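Local coordinates for ferric iron-binding protein HitA (PDB 6IWF), which binds ferric iron as a bacterial solute-binding protein, probably handing it on for import, and is implicated in gallium uptake by Pseudomonas aeruginosa, at residues T27-K32 with P238-Q243; I17-A22 with V245-S250; K111-K116 with V188-I193; T178-V183 with L208-H213. All blocks are in the same frame, centred on the assembly; numbering follows the deposited sequence.

Contact 1: T27-K32 with P238-Q243; sequences TGIQVK and PREAQQ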
loop_
_atom_site.group_PDB
_atom_site.type_symbol
_atom_site.label_atom_id
_atom_site.label_comp_id
_atom_site.label_asym_id
_atom_site.label_seq_id
_atom_site.Cartn_x
_atom_site.Cartn_y
_atom_site.Cartn_z
ATOM N N THR A 27 -22.111 -13.206 9.191
ATOM C CA THR A 27 -22.949 -12.450 10.111
ATOM C C THR A 27 -24.354 -12.186 9.590
ATOM O O THR A 27 -25.218 -11.784 10.376
ATOM C CB THR A 27 -22.291 -11.098 10.439
ATOM O OG1 THR A 27 -22.309 -10.284 9.265
ATOM C CG2 THR A 27 -20.850 -11.287 10.901
ATOM N N GLY A 28 -24.605 -12.386 8.295
ATOM C CA GLY A 28 -25.851 -11.985 7.688
ATOM C C GLY A 28 -25.978 -10.500 7.433
ATOM O O GLY A 28 -26.990 -10.073 6.865
ATOM N N ILE A 29 -24.985 -9.705 7.833
ATOM C CA ILE A 29 -25.003 -8.262 7.612
ATOM C C ILE A 29 -24.592 -7.986 6.170
ATOM O O ILE A 29 -23.519 -8.411 5.727
ATOM C CB ILE A 29 -24.077 -7.539 8.601
ATOM C CG1 ILE A 29 -24.536 -7.774 10.039
ATOM C CG2 ILE A 29 -24.069 -6.048 8.326
ATOM C CD1 ILE A 29 -23.585 -7.223 11.088
ATOM N N GLN A 30 -25.449 -7.285 5.432
ATOM C CA GLN A 30 -25.133 -6.948 4.053
ATOM C C GLN A 30 -24.071 -5.857 4.025
ATOM O O GLN A 30 -24.073 -4.954 4.864
ATOM C CB GLN A 30 -26.381 -6.474 3.308
ATOM C CG GLN A 30 -27.650 -7.235 3.650
ATOM C CD GLN A 30 -27.801 -8.498 2.831
ATOM O OE1 GLN A 30 -26.911 -8.863 2.061
ATOM N NE2 GLN A 30 -28.934 -9.174 2.988
ATOM N N VAL A 31 -23.167 -5.940 3.056
ATOM C CA VAL A 31 -22.097 -4.960 2.892
ATOM C C VAL A 31 -22.194 -4.388 1.485
ATOM O O VAL A 31 -21.988 -5.108 0.500
ATOM C CB VAL A 31 -20.710 -5.568 3.131
ATOM C CG1 VAL A 31 -19.638 -4.525 2.862
ATOM C CG2 VAL A 31 -20.592 -6.113 4.547
ATOM N N LYS A 32 -22.496 -3.093 1.392
ATOM C CA LYS A 32 -22.490 -2.354 0.136
ATOM C C LYS A 32 -21.124 -1.694 -0.026
ATOM O O LYS A 32 -20.568 -1.190 0.950
ATOM C CB LYS A 32 -23.600 -1.300 0.155
ATOM C CG LYS A 32 -23.739 -0.475 -1.101
ATOM C CD LYS A 32 -24.679 0.705 -0.857
ATOM C CE LYS A 32 -25.031 1.411 -2.163
ATOM N NZ LYS A 32 -23.844 1.540 -3.062
ATOM N N PRO A 238 -22.467 1.787 14.680
ATOM C CA PRO A 238 -21.135 1.679 15.300
ATOM C C PRO A 238 -20.772 0.266 15.724
ATOM O O PRO A 238 -19.640 -0.168 15.475
ATOM C CB PRO A 238 -21.222 2.636 16.503
ATOM C CG PRO A 238 -22.683 2.759 16.797
ATOM C CD PRO A 238 -23.369 2.660 15.460
ATOM N N ARG A 239 -21.698 -0.478 16.343
ATOM C CA ARG A 239 -21.364 -1.834 16.775
ATOM C C ARG A 239 -21.002 -2.715 15.587
ATOM O O ARG A 239 -20.015 -3.460 15.635
ATOM C CB ARG A 239 -22.531 -2.453 17.551
ATOM C CG ARG A 239 -22.256 -3.855 18.068
ATOM C CD ARG A 239 -23.503 -4.432 18.738
ATOM N NE ARG A 239 -23.285 -5.782 19.249
ATOM C CZ ARG A 239 -23.673 -6.892 18.623
ATOM N NH1 ARG A 239 -24.302 -6.819 17.459
ATOM N NH2 ARG A 239 -23.430 -8.077 19.169
ATOM N N GLU A 240 -21.773 -2.618 14.508
ATOM C CA GLU A 240 -21.565 -3.472 13.343
ATOM C C GLU A 240 -20.293 -3.090 12.598
ATOM O O GLU A 240 -19.565 -3.960 12.096
ATOM C CB GLU A 240 -22.778 -3.366 12.428
ATOM C CG GLU A 240 -24.097 -3.786 13.093
ATOM C CD GLU A 240 -24.876 -2.642 13.764
ATOM O OE1 GLU A 240 -24.266 -1.685 14.303
ATOM O OE2 GLU A 240 -26.131 -2.719 13.767
ATOM N N ALA A 241 -20.008 -1.789 12.526
ATOM C CA ALA A 241 -18.776 -1.343 11.880
ATOM C C ALA A 241 -17.549 -1.824 12.642
ATOM O O ALA A 241 -16.571 -2.281 12.035
ATOM C CB ALA A 241 -18.780 0.182 11.766
ATOM N N GLN A 242 -17.573 -1.721 13.976
ATOM C CA GLN A 242 -16.473 -2.256 14.770
ATOM C C GLN A 242 -16.328 -3.754 14.551
ATOM O O GLN A 242 -15.211 -4.276 14.474
ATOM C CB GLN A 242 -16.682 -1.960 16.253
ATOM C CG GLN A 242 -16.680 -0.478 16.598
ATOM C CD GLN A 242 -15.284 0.084 16.842
ATOM O OE1 GLN A 242 -14.303 -0.655 16.992
ATOM N NE2 GLN A 242 -15.197 1.402 16.898
ATOM N N GLN A 243 -17.452 -4.459 14.450
ATOM C CA GLN A 243 -17.406 -5.891 14.172
ATOM C C GLN A 243 -16.728 -6.169 12.837
ATOM O O GLN A 243 -15.961 -7.136 12.706
ATOM C CB GLN A 243 -18.830 -6.442 14.171
ATOM C CG GLN A 243 -18.954 -7.924 14.056
ATOM C CD GLN A 243 -20.392 -8.357 14.244
ATOM O OE1 GLN A 243 -21.200 -7.611 14.801
ATOM N NE2 GLN A 243 -20.724 -9.556 13.769
#
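The flat group in this contact is the carboxamide of Q243, which meets T27 and I29 without stacking on either. The methyl CG2 of T27 comes to 3.4 Å from NE2 of Q243, approaching well out of the amide plane, so it sits neither squarely over the face nor at the edge. At the other end of the amide, CD1 of I29 lies 4.4 Å from OE1 of Q243, on the same side of the plane as the threonine methyl. Both aliphatic groups thus lean on one side of the amide. Q243 can reach them because its chain runs straight out from the helix, with CG anti to the backbone N (chi1 -173°).

I29 also crosses E240 at about a right angle, its CD1 4.0 Å from CG of E240. Only the methylenes of the glutamate are used here, which suits a surface residue that can offer hydrocarbon while its carboxylate points elsewhere. The hydroxyl of T27 is turned to its own chain: OG1 accepts from N of I29 at 3.1 Å, forming an ST turn, and is also hydrogen-bonded to the backbone O of F23. G28, with phi of 76°, provides the change of direction after the helix.

The turn lies between helix 13-27 and strand 30-35, which completes a beta-alpha-beta crossover with strand 4-9. L5 of that strand touches both I29 and E240. The contact therefore sets helix 238-248 against the outer end of the first crossover in the alpha/beta fold of a periplasmic binding protein.

Contact 2: I17-A22 with V245-S250; sequences IAIAKA and VAFMLS
I19 and A22, one turn apart on their helix, form the hollow into which a corner of the F247 ring fits. Atom CE2 of F247 is the bump: CD1 of I19 lies 3.6 Å from it, and CB of A22 lies 3.7 Å from the same CE2. The alanine methyl meets the ring at its edge, in the ring plane, whereas the isoleucine methyl arrives obliquely. Alanine suits its place because its short side chain lets the ring come close to the helix backbone, leaving CZ of F247 3.9 Å from O of A22.

I19 is itself a bump for the other helix. With CG1 anti to the backbone N (chi1 -173°) and the chain bent at CG1 (chi2 61°), its CD1 end slides past F247 in the opposite direction. The methylene further back, CG1 of I19, rests 4.1 Å from CG of M248, the two side chains crossing at about a right angle. One arm of the isoleucine thus serves both partners, its tip against the phenylalanine and its methylene against the methionine.

At the end of the helix, the backbone O of F247 takes two donors from S250: OG at 2.7 Å, on a lone pair in the carbonyl plane, and the backbone N at 3.1 Å. That serine hydroxyl also bonds to N of G253, capping helix 251-258.

Around this packing, I257 of helix 251-258 touches I19, E252 of the same helix touches F247, and M248 rests on I99 of strand 97-108. On the far side of helix 13-27, A20 packs on V31 and I33 of strand 30-35.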
loop_
_atom_site.group_PDB
_atom_site.type_symbol
_atom_site.label_atom_id
_atom_site.label_comp_id
_atom_site.label_asym_id
_atom_site.label_seq_id
_atom_site.Cartn_x
_atom_site.Cartn_y
_atom_site.Cartn_z
ATOM N N ILE A 17 -14.336 -6.956 -2.373
ATOM C CA ILE A 17 -15.438 -7.883 -2.608
ATOM C C ILE A 17 -15.279 -9.129 -1.746
ATOM O O ILE A 17 -16.246 -9.610 -1.136
ATOM C CB ILE A 17 -15.523 -8.228 -4.105
ATOM C CG1 ILE A 17 -16.064 -7.027 -4.886
ATOM C CG2 ILE A 17 -16.409 -9.445 -4.322
ATOM C CD1 ILE A 17 -15.674 -7.031 -6.353
ATOM N N ALA A 18 -14.057 -9.666 -1.671
ATOM C CA ALA A 18 -13.836 -10.917 -0.952
ATOM C C ALA A 18 -14.128 -10.766 0.536
ATOM O O ALA A 18 -14.808 -11.611 1.136
ATOM C CB ALA A 18 -12.403 -11.412 -1.179
ATOM N N ILE A 19 -13.611 -9.700 1.159
ATOM C CA ILE A 19 -13.829 -9.544 2.590
ATOM C C ILE A 19 -15.285 -9.180 2.866
ATOM O O ILE A 19 -15.856 -9.617 3.871
ATOM C CB ILE A 19 -12.833 -8.516 3.187
ATOM C CG1 ILE A 19 -12.937 -8.478 4.711
ATOM C CG2 ILE A 19 -13.032 -7.119 2.597
ATOM C CD1 ILE A 19 -12.616 -9.799 5.374
ATOM N N ALA A 20 -15.921 -8.407 1.976
ATOM C CA ALA A 20 -17.336 -8.095 2.158
ATOM C C ALA A 20 -18.178 -9.358 2.083
ATOM O O ALA A 20 -19.130 -9.526 2.853
ATOM C CB ALA A 20 -17.809 -7.081 1.109
ATOM N N LYS A 21 -17.829 -10.264 1.168
ATOM C CA LYS A 21 -18.566 -11.518 1.042
ATOM C C LYS A 21 -18.391 -12.379 2.286
ATOM O O LYS A 21 -19.365 -12.922 2.820
ATOM C CB LYS A 21 -18.102 -12.277 -0.204
ATOM C CG LYS A 21 -18.916 -13.542 -0.511
ATOM C CD LYS A 21 -20.417 -13.291 -0.370
ATOM C CE LYS A 21 -21.232 -14.186 -1.303
ATOM N NZ LYS A 21 -22.626 -14.407 -0.806
ATOM N N ALA A 22 -17.151 -12.503 2.770
ATOM C CA ALA A 22 -16.895 -13.325 3.948
ATOM C C ALA A 22 -17.646 -12.805 5.170
ATOM O O ALA A 22 -18.227 -13.590 5.927
ATOM C CB ALA A 22 -15.392 -13.397 4.230
ATOM N N VAL A 245 -14.414 -4.327 11.160
ATOM C CA VAL A 245 -12.965 -4.118 11.177
ATOM C C VAL A 245 -12.284 -5.220 11.980
ATOM O O VAL A 245 -11.234 -5.737 11.583
ATOM C CB VAL A 245 -12.607 -2.718 11.710
ATOM C CG1 VAL A 245 -11.104 -2.598 11.871
ATOM C CG2 VAL A 245 -13.082 -1.659 10.733
ATOM N N ALA A 246 -12.903 -5.641 13.086
ATOM C CA ALA A 246 -12.372 -6.775 13.835
ATOM C C ALA A 246 -12.324 -8.034 12.973
ATOM O O ALA A 246 -11.360 -8.809 13.046
ATOM C CB ALA A 246 -13.211 -6.999 15.095
ATOM N N PHE A 247 -13.341 -8.247 12.137
ATOM C CA PHE A 247 -13.356 -9.438 11.296
ATOM C C PHE A 247 -12.269 -9.376 10.226
ATOM O O PHE A 247 -11.738 -10.418 9.821
ATOM C CB PHE A 247 -14.747 -9.620 10.681
ATOM C CG PHE A 247 -14.853 -10.783 9.751
ATOM C CD1 PHE A 247 -15.016 -12.067 10.247
ATOM C CD2 PHE A 247 -14.788 -10.596 8.381
ATOM C CE1 PHE A 247 -15.103 -13.143 9.388
ATOM C CE2 PHE A 247 -14.881 -11.668 7.517
ATOM C CZ PHE A 247 -15.046 -12.948 8.030
ATOM N N MET A 248 -11.886 -8.172 9.794
ATOM C CA MET A 248 -10.801 -8.065 8.824
ATOM C C MET A 248 -9.498 -8.616 9.380
ATOM O O MET A 248 -8.627 -9.031 8.609
ATOM C CB MET A 248 -10.614 -6.606 8.399
ATOM C CG MET A 248 -11.851 -5.988 7.774
ATOM S SD MET A 248 -11.496 -4.269 7.330
ATOM C CE MET A 248 -10.521 -4.546 5.844
ATOM N N LEU A 249 -9.340 -8.605 10.704
ATOM C CA LEU A 249 -8.140 -9.078 11.379
ATOM C C LEU A 249 -8.352 -10.425 12.060
ATOM O O LEU A 249 -7.469 -10.881 12.795
ATOM C CB LEU A 249 -7.668 -8.054 12.403
ATOM C CG LEU A 249 -7.014 -6.864 11.712
ATOM C CD1 LEU A 249 -7.052 -5.668 12.638
ATOM C CD2 LEU A 249 -5.584 -7.219 11.311
ATOM N N SER A 250 -9.504 -11.052 11.855
ATOM C CA SER A 250 -9.645 -12.446 12.257
ATOM C C SER A 250 -8.850 -13.350 11.314
ATOM O O SER A 250 -8.467 -12.959 10.209
ATOM C CB SER A 250 -11.117 -12.864 12.262
ATOM O OG SER A 250 -11.651 -12.920 10.951
#

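Contact 3: K111-K116 with V188-I193; sequences KKIDEK and VDMALI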
loop_
_atom_site.group_PDB
_atom_site.type_symbol
_atom_site.label_atom_id
_atom_site.label_comp_id
_atom_site.label_asym_id
_atom_site.label_seq_id
_atom_site.Cartn_x
_atom_site.Cartn_y
_atom_site.Cartn_z
ATOM N N LYS A 111 16.673 -11.596 -18.815
ATOM C CA LYS A 111 17.219 -11.667 -20.163
ATOM C C LYS A 111 17.867 -10.356 -20.578
ATOM O O LYS A 111 18.723 -10.351 -21.469
ATOM C CB LYS A 111 16.124 -12.039 -21.158
ATOM C CG LYS A 111 15.354 -13.282 -20.767
ATOM C CD LYS A 111 15.819 -14.483 -21.558
ATOM C CE LYS A 111 14.786 -14.885 -22.600
ATOM N NZ LYS A 111 15.276 -16.022 -23.434
ATOM N N LYS A 112 17.491 -9.248 -19.935
ATOM C CA LYS A 112 17.986 -7.937 -20.320
ATOM C C LYS A 112 18.970 -7.340 -19.331
ATOM O O LYS A 112 19.717 -6.437 -19.710
ATOM C CB LYS A 112 16.814 -6.967 -20.503
ATOM C CG LYS A 112 15.785 -7.468 -21.499
ATOM C CD LYS A 112 15.578 -6.461 -22.607
ATOM C CE LYS A 112 14.564 -6.955 -23.609
ATOM N NZ LYS A 112 15.205 -7.584 -24.804
ATOM N N ILE A 113 19.000 -7.824 -18.093
ATOM C CA ILE A 113 19.983 -7.372 -17.116
ATOM C C ILE A 113 20.227 -8.496 -16.124
ATOM O O ILE A 113 19.279 -9.096 -15.607
ATOM C CB ILE A 113 19.545 -6.076 -16.399
ATOM C CG1 ILE A 113 20.668 -5.590 -15.482
ATOM C CG2 ILE A 113 18.228 -6.268 -15.587
ATOM C CD1 ILE A 113 20.589 -4.094 -15.168
ATOM N N ASP A 114 21.500 -8.799 -15.875
ATOM C CA ASP A 114 21.840 -9.797 -14.872
ATOM C C ASP A 114 21.610 -9.241 -13.472
ATOM O O ASP A 114 21.795 -8.051 -13.214
ATOM C CB ASP A 114 23.299 -10.246 -15.007
ATOM C CG ASP A 114 23.589 -10.936 -16.334
ATOM O OD1 ASP A 114 22.762 -11.760 -16.784
ATOM O OD2 ASP A 114 24.662 -10.663 -16.926
ATOM N N GLU A 115 21.214 -10.127 -12.562
ATOM C CA GLU A 115 20.978 -9.732 -11.176
ATOM C C GLU A 115 22.173 -8.987 -10.583
ATOM O O GLU A 115 22.004 -7.981 -9.878
ATOM C CB GLU A 115 20.638 -10.973 -10.344
ATOM C CG GLU A 115 20.384 -10.701 -8.876
ATOM C CD GLU A 115 20.376 -11.974 -8.037
ATOM O OE1 GLU A 115 20.722 -13.048 -8.579
ATOM O OE2 GLU A 115 20.027 -11.902 -6.839
ATOM N N LYS A 116 23.395 -9.443 -10.880
ATOM C CA LYS A 116 24.577 -8.812 -10.297
ATOM C C LYS A 116 24.801 -7.394 -10.809
ATOM O O LYS A 116 25.542 -6.635 -10.173
ATOM C CB LYS A 116 25.822 -9.669 -10.560
ATOM C CG LYS A 116 26.314 -9.672 -11.996
ATOM C CD LYS A 116 27.673 -10.376 -12.098
ATOM C CE LYS A 116 28.092 -10.609 -13.540
ATOM N NZ LYS A 116 28.247 -9.339 -14.305
ATOM N N VAL A 188 10.893 -2.713 -21.047
ATOM C CA VAL A 188 11.761 -1.929 -20.179
ATOM C C VAL A 188 12.467 -2.922 -19.272
ATOM O O VAL A 188 11.908 -3.968 -18.926
ATOM C CB VAL A 188 10.978 -0.853 -19.381
ATOM C CG1 VAL A 188 10.060 -1.488 -18.305
ATOM C CG2 VAL A 188 11.942 0.158 -18.764
ATOM N N ASP A 189 13.727 -2.619 -18.920
ATOM C CA ASP A 189 14.546 -3.625 -18.249
ATOM C C ASP A 189 14.092 -3.876 -16.815
ATOM O O ASP A 189 14.221 -5.000 -16.321
ATOM C CB ASP A 189 16.022 -3.215 -18.243
ATOM C CG ASP A 189 16.645 -3.203 -19.637
ATOM O OD1 ASP A 189 15.993 -3.657 -20.608
ATOM O OD2 ASP A 189 17.801 -2.732 -19.761
ATOM N N MET A 190 13.583 -2.855 -16.125
ATOM C CA MET A 190 13.201 -3.008 -14.725
ATOM C C MET A 190 12.096 -2.010 -14.391
ATOM O O MET A 190 11.815 -1.092 -15.155
ATOM C CB MET A 190 14.420 -2.819 -13.802
ATOM C CG MET A 190 15.065 -1.467 -13.877
ATOM S SD MET A 190 16.729 -1.460 -13.133
ATOM C CE MET A 190 17.351 -2.917 -13.778
ATOM N N ALA A 191 11.471 -2.185 -13.224
ATOM C CA ALA A 191 10.463 -1.229 -12.781
ATOM C C ALA A 191 10.375 -1.230 -11.264
ATOM O O ALA A 191 10.531 -2.276 -10.626
ATOM C CB ALA A 191 9.078 -1.537 -13.377
ATOM N N LEU A 192 10.117 -0.045 -10.710
ATOM C CA LEU A 192 9.907 0.156 -9.281
ATOM C C LEU A 192 8.428 -0.044 -8.983
ATOM O O LEU A 192 7.594 0.710 -9.489
ATOM C CB LEU A 192 10.338 1.569 -8.895
ATOM C CG LEU A 192 11.813 1.912 -9.110
ATOM C CD1 LEU A 192 12.038 3.382 -8.856
ATOM C CD2 LEU A 192 12.668 1.059 -8.156
ATOM N N ILE A 193 8.095 -1.062 -8.181
ATOM C CA ILE A 193 6.706 -1.444 -7.925
ATOM C C ILE A 193 6.609 -2.092 -6.551
ATOM O O ILE A 193 7.608 -2.446 -5.935
ATOM C CB ILE A 193 6.148 -2.440 -8.972
ATOM C CG1 ILE A 193 7.029 -3.694 -9.020
ATOM C CG2 ILE A 193 5.994 -1.803 -10.342
ATOM C CD1 ILE A 193 6.300 -4.917 -9.544
#
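K112 and I113, in the loop that follows the long strand 97-108, fold back against D189 and M190 at the start of strand 190-194, the antiparallel neighbour of that strand in the mixed sheet of this alpha/beta binding protein. The backbone runs closest at K112 and D189, whose CA atoms are 5.9 Å apart, and the contact is made by side chains.

I113 and M190 supply the apolar half. The methyl CE of M190 rests against both branches of the isoleucine from one side, 3.7 Å from CD1 of I113 and 3.9 Å from CG2 of I113. Methionine suits this because its unbranched, flexible chain can rise from the strand and bend near its end (chi3 44°), bringing CE to the loop. L118 touches both residues, and Y108 and R133 lie against I113, at the end of strand 190-194 where the loop passes.

K112 and D189 supply the polar half, though not as an ion pair: NZ of K112 remains 5.8 Å from OD1 of D189, since the lysine end leads away from the strand. The carboxylate is instead held by R133, whose NE forms a salt bridge with OD2 of D189. That leaves the other oxygen against lysine's hydrocarbon, with the two side chains crossing at about a right angle: OD1 of D189 lies 3.4 Å from CB of K112 and 3.5 Å from CD of K112.

Contact 4: T178-V183 with L208-H213; sequences TAMKAV and LNSRLH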
loop_
_atom_site.group_PDB
_atom_site.type_symbol
_atom_site.label_atom_id
_atom_site.label_comp_id
_atom_site.label_asym_id
_atom_site.label_seq_id
_atom_site.Cartn_x
_atom_site.Cartn_y
_atom_site.Cartn_z
ATOM N N THR A 178 0.625 -1.990 -15.976
ATOM C CA THR A 178 1.292 -1.707 -17.243
ATOM C C THR A 178 2.815 -1.753 -17.115
ATOM O O THR A 178 3.498 -2.320 -17.977
ATOM C CB THR A 178 0.843 -0.343 -17.760
ATOM O OG1 THR A 178 -0.593 -0.319 -17.839
ATOM C CG2 THR A 178 1.430 -0.082 -19.131
ATOM N N ALA A 179 3.364 -1.145 -16.061
ATOM C CA ALA A 179 4.813 -1.185 -15.848
ATOM C C ALA A 179 5.308 -2.615 -15.621
ATOM O O ALA A 179 6.378 -3.001 -16.122
ATOM C CB ALA A 179 5.188 -0.295 -14.658
ATOM N N MET A 180 4.552 -3.409 -14.863
ATOM C CA MET A 180 4.953 -4.787 -14.589
ATOM C C MET A 180 4.889 -5.631 -15.850
ATOM O O MET A 180 5.800 -6.419 -16.129
ATOM C CB MET A 180 4.072 -5.389 -13.489
ATOM C CG MET A 180 4.361 -6.845 -13.138
ATOM S SD MET A 180 5.913 -7.071 -12.225
ATOM C CE MET A 180 6.964 -7.779 -13.497
ATOM N N LYS A 181 3.828 -5.474 -16.641
ATOM C CA LYS A 181 3.788 -6.207 -17.894
ATOM C C LYS A 181 4.871 -5.727 -18.856
ATOM O O LYS A 181 5.376 -6.524 -19.652
ATOM C CB LYS A 181 2.392 -6.096 -18.520
ATOM C CG LYS A 181 1.335 -6.920 -17.778
ATOM C CD LYS A 181 -0.063 -6.681 -18.343
ATOM C CE LYS A 181 -1.124 -7.580 -17.682
ATOM N NZ LYS A 181 -2.486 -7.407 -18.310
ATOM N N ALA A 182 5.255 -4.443 -18.793
ATOM C CA ALA A 182 6.315 -3.955 -19.673
ATOM C C ALA A 182 7.654 -4.610 -19.345
ATOM O O ALA A 182 8.442 -4.909 -20.249
ATOM C CB ALA A 182 6.432 -2.433 -19.589
ATOM N N VAL A 183 7.936 -4.845 -18.060
ATOM C CA VAL A 183 9.130 -5.615 -17.708
ATOM C C VAL A 183 8.998 -7.043 -18.210
ATOM O O VAL A 183 9.929 -7.603 -18.801
ATOM C CB VAL A 183 9.377 -5.588 -16.192
ATOM C CG1 VAL A 183 10.587 -6.475 -15.841
ATOM C CG2 VAL A 183 9.597 -4.172 -15.713
ATOM N N LEU A 208 6.534 -16.783 -15.083
ATOM C CA LEU A 208 6.981 -15.477 -15.551
ATOM C C LEU A 208 8.448 -15.499 -15.967
ATOM O O LEU A 208 9.258 -16.268 -15.439
ATOM C CB LEU A 208 6.786 -14.402 -14.474
ATOM C CG LEU A 208 5.339 -14.020 -14.145
ATOM C CD1 LEU A 208 5.306 -12.818 -13.204
ATOM C CD2 LEU A 208 4.526 -13.748 -15.413
ATOM N N ASN A 209 8.776 -14.619 -16.915
ATOM C CA ASN A 209 10.163 -14.328 -17.256
ATOM C C ASN A 209 10.797 -13.388 -16.238
ATOM O O ASN A 209 11.963 -13.563 -15.860
ATOM C CB ASN A 209 10.230 -13.690 -18.646
ATOM C CG ASN A 209 10.007 -14.687 -19.757
ATOM O OD1 ASN A 209 10.409 -15.848 -19.647
ATOM N ND2 ASN A 209 9.358 -14.246 -20.832
ATOM N N SER A 210 10.039 -12.399 -15.786
ATOM C CA SER A 210 10.571 -11.387 -14.892
ATOM C C SER A 210 10.784 -11.961 -13.493
ATOM O O SER A 210 10.187 -12.970 -13.097
ATOM C CB SER A 210 9.629 -10.184 -14.840
ATOM O OG SER A 210 8.414 -10.532 -14.200
ATOM N N ARG A 211 11.658 -11.302 -12.737
ATOM C CA ARG A 211 11.961 -11.704 -11.375
ATOM C C ARG A 211 11.928 -10.469 -10.484
ATOM O O ARG A 211 11.920 -9.331 -10.958
ATOM C CB ARG A 211 13.317 -12.423 -11.290
ATOM C CG ARG A 211 13.387 -13.692 -12.179
ATOM C CD ARG A 211 14.600 -14.585 -11.894
ATOM N NE ARG A 211 15.862 -13.847 -11.867
ATOM C CZ ARG A 211 17.043 -14.345 -12.241
ATOM N NH1 ARG A 211 18.134 -13.581 -12.167
ATOM N NH2 ARG A 211 17.138 -15.600 -12.690
ATOM N N LEU A 212 11.905 -10.706 -9.178
ATOM C CA LEU A 212 11.895 -9.635 -8.197
ATOM C C LEU A 212 13.253 -9.545 -7.532
ATOM O O LEU A 212 13.804 -10.553 -7.074
ATOM C CB LEU A 212 10.809 -9.847 -7.140
ATOM C CG LEU A 212 9.384 -9.744 -7.673
ATOM C CD1 LEU A 212 8.400 -9.662 -6.506
ATOM C CD2 LEU A 212 9.221 -8.553 -8.603
ATOM N N HIS A 213 13.777 -8.331 -7.473
ATOM C CA HIS A 213 14.962 -8.019 -6.700
ATOM C C HIS A 213 14.547 -7.247 -5.457
ATOM O O HIS A 213 13.770 -6.294 -5.544
ATOM C CB HIS A 213 15.938 -7.191 -7.528
ATOM C CG HIS A 213 17.153 -6.780 -6.765
ATOM N ND1 HIS A 213 18.118 -7.682 -6.372
ATOM C CD2 HIS A 213 17.540 -5.575 -6.286
ATOM C CE1 HIS A 213 19.063 -7.045 -5.702
ATOM N NE2 HIS A 213 18.739 -5.765 -5.639
#
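M180 and V183, one turn apart on helix 176-184, close on S210, the residue just before strand 211-213. This strand ends a beta-alpha-beta crossover that starts at strand 190-194 and runs through helix 196-205, with strand 97-108 lying between the two parallel strands.

The two helix residues reach the serine differently. V183 leaves the helix toward S210, so a short side chain suffices: CG1 of V183 lies 4.0 Å from CB of S210. M180 starts out along the helix flank, CG anti to its N, and then bends at both CG and SD (chi2 72°, chi3 -106°), which swings the terminal methyl round to the serine. Methionine can make this hooked approach because its unbranched chain turns easily. Its CE is 3.8 Å from CB of S210, so the serine methylene has a methyl from each helix residue near it.

A small residue fits here, and its hydroxyl, though buried, has a partner: OG of S210 is hydrogen-bonded to OE1 of E184, next along the helix, while OE2 of the same carboxylate takes the backbone N of N209. The glutamate thus ties the turn to the helix end, and O of S210 is bound by the indole NE1 of W198.

M180 also touches L201 and A107, and its side chain comes within about 4 Å of that of Y197, an iron-binding residue, so it belongs to the surroundings of the metal site. With OG of S210 turned to the position between N and the carbonyl carbon (chi1 68°), the M180 methyl meets that oxygen directly, CE to OG 3.2 Å.

In the fold
Contacts 1 and 2 lie on the opposite side of the chain's centre from contact 3. The first two both use helix 238-248 and sit about 10 Å apart between centres, yet differ in character: contact 1 is a surface meeting of aliphatic groups with the chains of polar residues, whereas contact 2 goes deeper and is wholly apolar across its interface. Contacts 3 and 4, about 8 Å apart between centres, join directly through V183 packing on V188 and A191, and M180 on I193. Contact 4 is buried and sets its serine beside methyls; contact 3 grades from buried isoleucine and methionine to an exposed lysine. The mixed sheet is common ground for contacts 1, 3 and 4.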